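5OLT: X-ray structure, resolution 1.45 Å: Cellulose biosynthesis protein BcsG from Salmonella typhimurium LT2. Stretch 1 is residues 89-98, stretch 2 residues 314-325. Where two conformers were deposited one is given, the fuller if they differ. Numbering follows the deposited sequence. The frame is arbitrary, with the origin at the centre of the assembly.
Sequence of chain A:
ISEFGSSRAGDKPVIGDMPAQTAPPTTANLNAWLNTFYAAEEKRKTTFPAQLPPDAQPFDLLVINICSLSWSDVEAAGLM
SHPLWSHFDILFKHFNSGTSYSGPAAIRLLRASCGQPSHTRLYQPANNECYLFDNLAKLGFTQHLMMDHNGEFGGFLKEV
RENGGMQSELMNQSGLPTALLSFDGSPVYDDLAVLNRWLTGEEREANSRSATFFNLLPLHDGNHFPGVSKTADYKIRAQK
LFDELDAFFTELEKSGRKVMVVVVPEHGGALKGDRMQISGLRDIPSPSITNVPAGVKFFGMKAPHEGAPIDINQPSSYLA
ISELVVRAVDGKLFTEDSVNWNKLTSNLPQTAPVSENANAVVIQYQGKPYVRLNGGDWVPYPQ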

# COMPACT_ATOMS: atom_id res chain seq x y z
N ASP A 89 -5.19 -5.78 -12.76
CA ASP A 89 -4.25 -5.82 -13.87
C ASP A 89 -2.88 -6.24 -13.40
O ASP A 89 -2.17 -6.91 -14.12
CB ASP A 89 -4.14 -4.48 -14.57
CG ASP A 89 -5.42 -4.05 -15.24
OD1 ASP A 89 -6.25 -4.93 -15.62
OD2 ASP A 89 -5.57 -2.82 -15.44
N ILE A 90 -2.50 -5.84 -12.18
CA ILE A 90 -1.19 -6.08 -11.60
C ILE A 90 -1.42 -6.54 -10.17
O ILE A 90 -2.20 -5.88 -9.44
CB ILE A 90 -0.35 -4.78 -11.61
CG1 ILE A 90 -0.14 -4.26 -13.03
CG2 ILE A 90 0.98 -5.01 -10.87
CD1 ILE A 90 0.39 -2.82 -13.06
N LEU A 91 -0.77 -7.60 -9.74
CA LEU A 91 -0.97 -8.10 -8.38
C LEU A 91 0.39 -8.43 -7.78
O LEU A 91 1.14 -9.24 -8.34
CB LEU A 91 -1.89 -9.34 -8.43
CG LEU A 91 -2.29 -9.99 -7.12
CD1 LEU A 91 -3.03 -9.00 -6.22
CD2 LEU A 91 -3.16 -11.21 -7.41
N PHE A 92 0.69 -7.80 -6.64
CA PHE A 92 1.95 -8.09 -5.96
C PHE A 92 1.82 -9.28 -5.02
O PHE A 92 0.87 -9.35 -4.22
CB PHE A 92 2.36 -6.86 -5.12
CG PHE A 92 2.79 -5.67 -5.94
CD1 PHE A 92 1.85 -4.76 -6.44
CD2 PHE A 92 4.14 -5.42 -6.15
CE1 PHE A 92 2.24 -3.65 -7.18
CE2 PHE A 92 4.55 -4.29 -6.88
CZ PHE A 92 3.60 -3.39 -7.40
N LYS A 93 2.80 -10.18 -5.08
CA LYS A 93 2.84 -11.39 -4.26
C LYS A 93 3.79 -11.30 -3.08
O LYS A 93 3.68 -12.06 -2.15
CB LYS A 93 3.15 -12.61 -5.13
CG LYS A 93 2.11 -12.91 -6.22
CD LYS A 93 0.73 -13.11 -5.61
CE LYS A 93 -0.33 -13.47 -6.65
NZ LYS A 93 -0.09 -14.82 -7.20
N HIS A 94 4.72 -10.35 -3.12
CA HIS A 94 5.68 -10.15 -2.04
C HIS A 94 5.81 -8.66 -1.76
O HIS A 94 6.93 -8.11 -1.76
CB HIS A 94 7.03 -10.84 -2.37
CG HIS A 94 6.91 -12.32 -2.39
ND1 HIS A 94 6.77 -13.06 -1.23
CD2 HIS A 94 6.82 -13.20 -3.41
CE1 HIS A 94 6.63 -14.33 -1.54
NE2 HIS A 94 6.63 -14.44 -2.86
N PHE A 95 4.67 -8.02 -1.48
CA PHE A 95 4.63 -6.61 -1.11
C PHE A 95 4.68 -6.52 0.41
O PHE A 95 3.85 -7.11 1.09
CB PHE A 95 3.31 -5.98 -1.61
CG PHE A 95 3.28 -4.50 -1.48
CD1 PHE A 95 2.99 -3.88 -0.22
CD2 PHE A 95 3.57 -3.70 -2.57
CE1 PHE A 95 2.97 -2.50 -0.12
CE2 PHE A 95 3.50 -2.33 -2.47
CZ PHE A 95 3.22 -1.72 -1.25
N ASN A 96 5.68 -5.78 0.92
CA ASN A 96 5.85 -5.66 2.37
C ASN A 96 5.31 -4.33 2.85
O ASN A 96 5.67 -3.28 2.36
CB ASN A 96 7.33 -5.75 2.70
CG ASN A 96 7.57 -5.84 4.18
OD1 ASN A 96 7.12 -6.81 4.81
ND2 ASN A 96 8.26 -4.85 4.76
N SER A 97 4.45 -4.39 3.87
CA SER A 97 3.81 -3.16 4.36
C SER A 97 4.72 -2.32 5.28
O SER A 97 4.40 -1.16 5.55
CB SER A 97 2.51 -3.47 5.12
OG SER A 97 2.81 -4.11 6.33
N GLY A 98 5.83 -2.89 5.73
CA GLY A 98 6.82 -2.12 6.49
C GLY A 98 6.53 -1.92 7.97
O GLY A 98 7.37 -1.32 8.64
N GLN A 314 8.80 -10.08 -7.24
CA GLN A 314 9.99 -9.56 -6.56
C GLN A 314 9.61 -8.82 -5.28
O GLN A 314 8.51 -8.25 -5.19
CB GLN A 314 10.76 -8.63 -7.50
CG GLN A 314 11.20 -9.31 -8.79
CD GLN A 314 10.21 -9.21 -9.96
OE1 GLN A 314 9.04 -8.76 -9.83
NE2 GLN A 314 10.68 -9.61 -11.14
N PRO A 315 10.51 -8.83 -4.28
CA PRO A 315 10.19 -8.11 -3.02
C PRO A 315 9.94 -6.63 -3.32
O PRO A 315 10.77 -5.97 -3.96
CB PRO A 315 11.47 -8.26 -2.19
CG PRO A 315 12.10 -9.50 -2.71
CD PRO A 315 11.81 -9.54 -4.18
N SER A 316 8.78 -6.11 -2.90
CA SER A 316 8.33 -4.78 -3.26
C SER A 316 7.77 -4.07 -2.05
O SER A 316 7.43 -4.70 -1.03
CB SER A 316 7.20 -4.90 -4.29
OG SER A 316 7.65 -5.58 -5.47
N SER A 317 7.62 -2.77 -2.18
CA SER A 317 6.89 -2.01 -1.17
C SER A 317 6.37 -0.72 -1.81
O SER A 317 6.21 -0.67 -3.06
CB SER A 317 7.80 -1.74 0.06
OG SER A 317 7.00 -1.27 1.15
N TYR A 318 6.13 0.31 -0.99
CA TYR A 318 5.44 1.52 -1.47
C TYR A 318 6.11 2.20 -2.64
O TYR A 318 5.42 2.80 -3.49
CB TYR A 318 5.25 2.51 -0.33
CG TYR A 318 4.52 1.87 0.83
CD1 TYR A 318 3.15 1.57 0.73
CD2 TYR A 318 5.20 1.51 2.00
CE1 TYR A 318 2.47 0.95 1.78
CE2 TYR A 318 4.55 0.88 3.05
CZ TYR A 318 3.18 0.63 2.96
OH TYR A 318 2.51 -0.02 3.99
N LEU A 319 7.45 2.15 -2.70
CA LEU A 319 8.14 2.84 -3.78
C LEU A 319 7.68 2.32 -5.15
O LEU A 319 7.59 3.11 -6.11
CB LEU A 319 9.67 2.72 -3.64
CG LEU A 319 10.51 3.65 -4.52
CD1 LEU A 319 10.29 5.12 -4.15
CD2 LEU A 319 11.98 3.26 -4.39
N ALA A 320 7.36 1.02 -5.24
CA ALA A 320 6.87 0.46 -6.51
C ALA A 320 5.49 1.01 -6.90
O ALA A 320 5.21 1.14 -8.11
CB ALA A 320 6.82 -1.06 -6.45
N ILE A 321 4.66 1.33 -5.91
CA ILE A 321 3.36 1.97 -6.19
C ILE A 321 3.60 3.37 -6.75
O ILE A 321 3.06 3.75 -7.80
CB ILE A 321 2.46 2.03 -4.94
CG1 ILE A 321 2.21 0.62 -4.37
CG2 ILE A 321 1.18 2.83 -5.22
CD1 ILE A 321 1.53 -0.36 -5.31
N SER A 322 4.49 4.13 -6.11
CA SER A 322 4.82 5.45 -6.60
C SER A 322 5.37 5.38 -8.04
O SER A 322 5.01 6.24 -8.88
CB SER A 322 5.78 6.15 -5.64
OG SER A 322 6.08 7.45 -6.13
N GLU A 323 6.23 4.39 -8.32
CA GLU A 323 6.72 4.27 -9.69
C GLU A 323 5.62 3.99 -10.70
O GLU A 323 5.60 4.60 -11.77
CB GLU A 323 7.77 3.16 -9.75
CG GLU A 323 8.37 2.96 -11.12
CD GLU A 323 9.11 4.13 -11.66
OE1 GLU A 323 9.64 4.95 -10.88
OE2 GLU A 323 9.19 4.22 -12.92
N LEU A 324 4.66 3.13 -10.35
CA LEU A 324 3.56 2.89 -11.27
C LEU A 324 2.73 4.15 -11.49
O LEU A 324 2.30 4.41 -12.63
CB LEU A 324 2.66 1.74 -10.76
CG LEU A 324 3.27 0.33 -10.95
CD1 LEU A 324 2.48 -0.67 -10.13
CD2 LEU A 324 3.30 -0.08 -12.44
N VAL A 325 2.53 4.96 -10.43
CA VAL A 325 1.85 6.24 -10.58
C VAL A 325 2.60 7.16 -11.53
O VAL A 325 1.97 7.77 -12.41
CB VAL A 325 1.54 6.90 -9.20
CG1 VAL A 325 0.94 8.31 -9.39
CG2 VAL A 325 0.58 6.00 -8.40
O HOH W 1 5.72 -8.38 -4.97

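Two stretches of BcsG more than two hundred residues apart meet through a single β-bridge, F95 with S316, and the hydrogen bonds nearby change from backbone to side-chain donors as the chain enters a helix. The two bonds of the bridge flank F95: S316 N donates to H94 O (3.0 Å), and N96 N donates to S316 O (2.8 Å). Water 1 adds a further link, accepting from H94 N at 2.9 Å and donating to Q314 O at 2.8 Å.

Beyond the bridge, side-chain hydroxyls supply the donors. S317 OG donates to N96 O at 2.7 Å, and Y318 OH reaches S97 O, also at 2.7 Å. A short serine suits the nearer carbonyl and a tyrosine the farther one. S316 OG is instead turned back on its own stretch, donating to Q314 O (2.8 Å).

Aromatic packing reinforces this polar ladder. The CB of F95 points sideways, but with chi1 in the t well its ring comes nearer to the other stretch. S317 CA lies over one face, 3.8 Å from the ring centroid, while the ring's edge meets the face of Y318, the planes at 84°. F95 CE2 also touches I321 CG1 at 3.7 Å.

Before the corner at K93 and H94, the contact is mainly apolar. Strand 90-92 runs nearly antiparallel to helix 318-325, their axes 11.6 Å apart at closest approach, and large side chains fill the gap. F92 points toward the helix, its CE2 4.0 Å from A320 CB and its CZ 4.0 Å from L324 CD1; A320, with its small methyl, leaves room for the ring. I90 CD1 completes the packing 4.0 Å from L324 CD2. Together the stretches bury 588 Å², illustrating how a minimal bridge can be extended by hydroxyls and a hydrophobic seam.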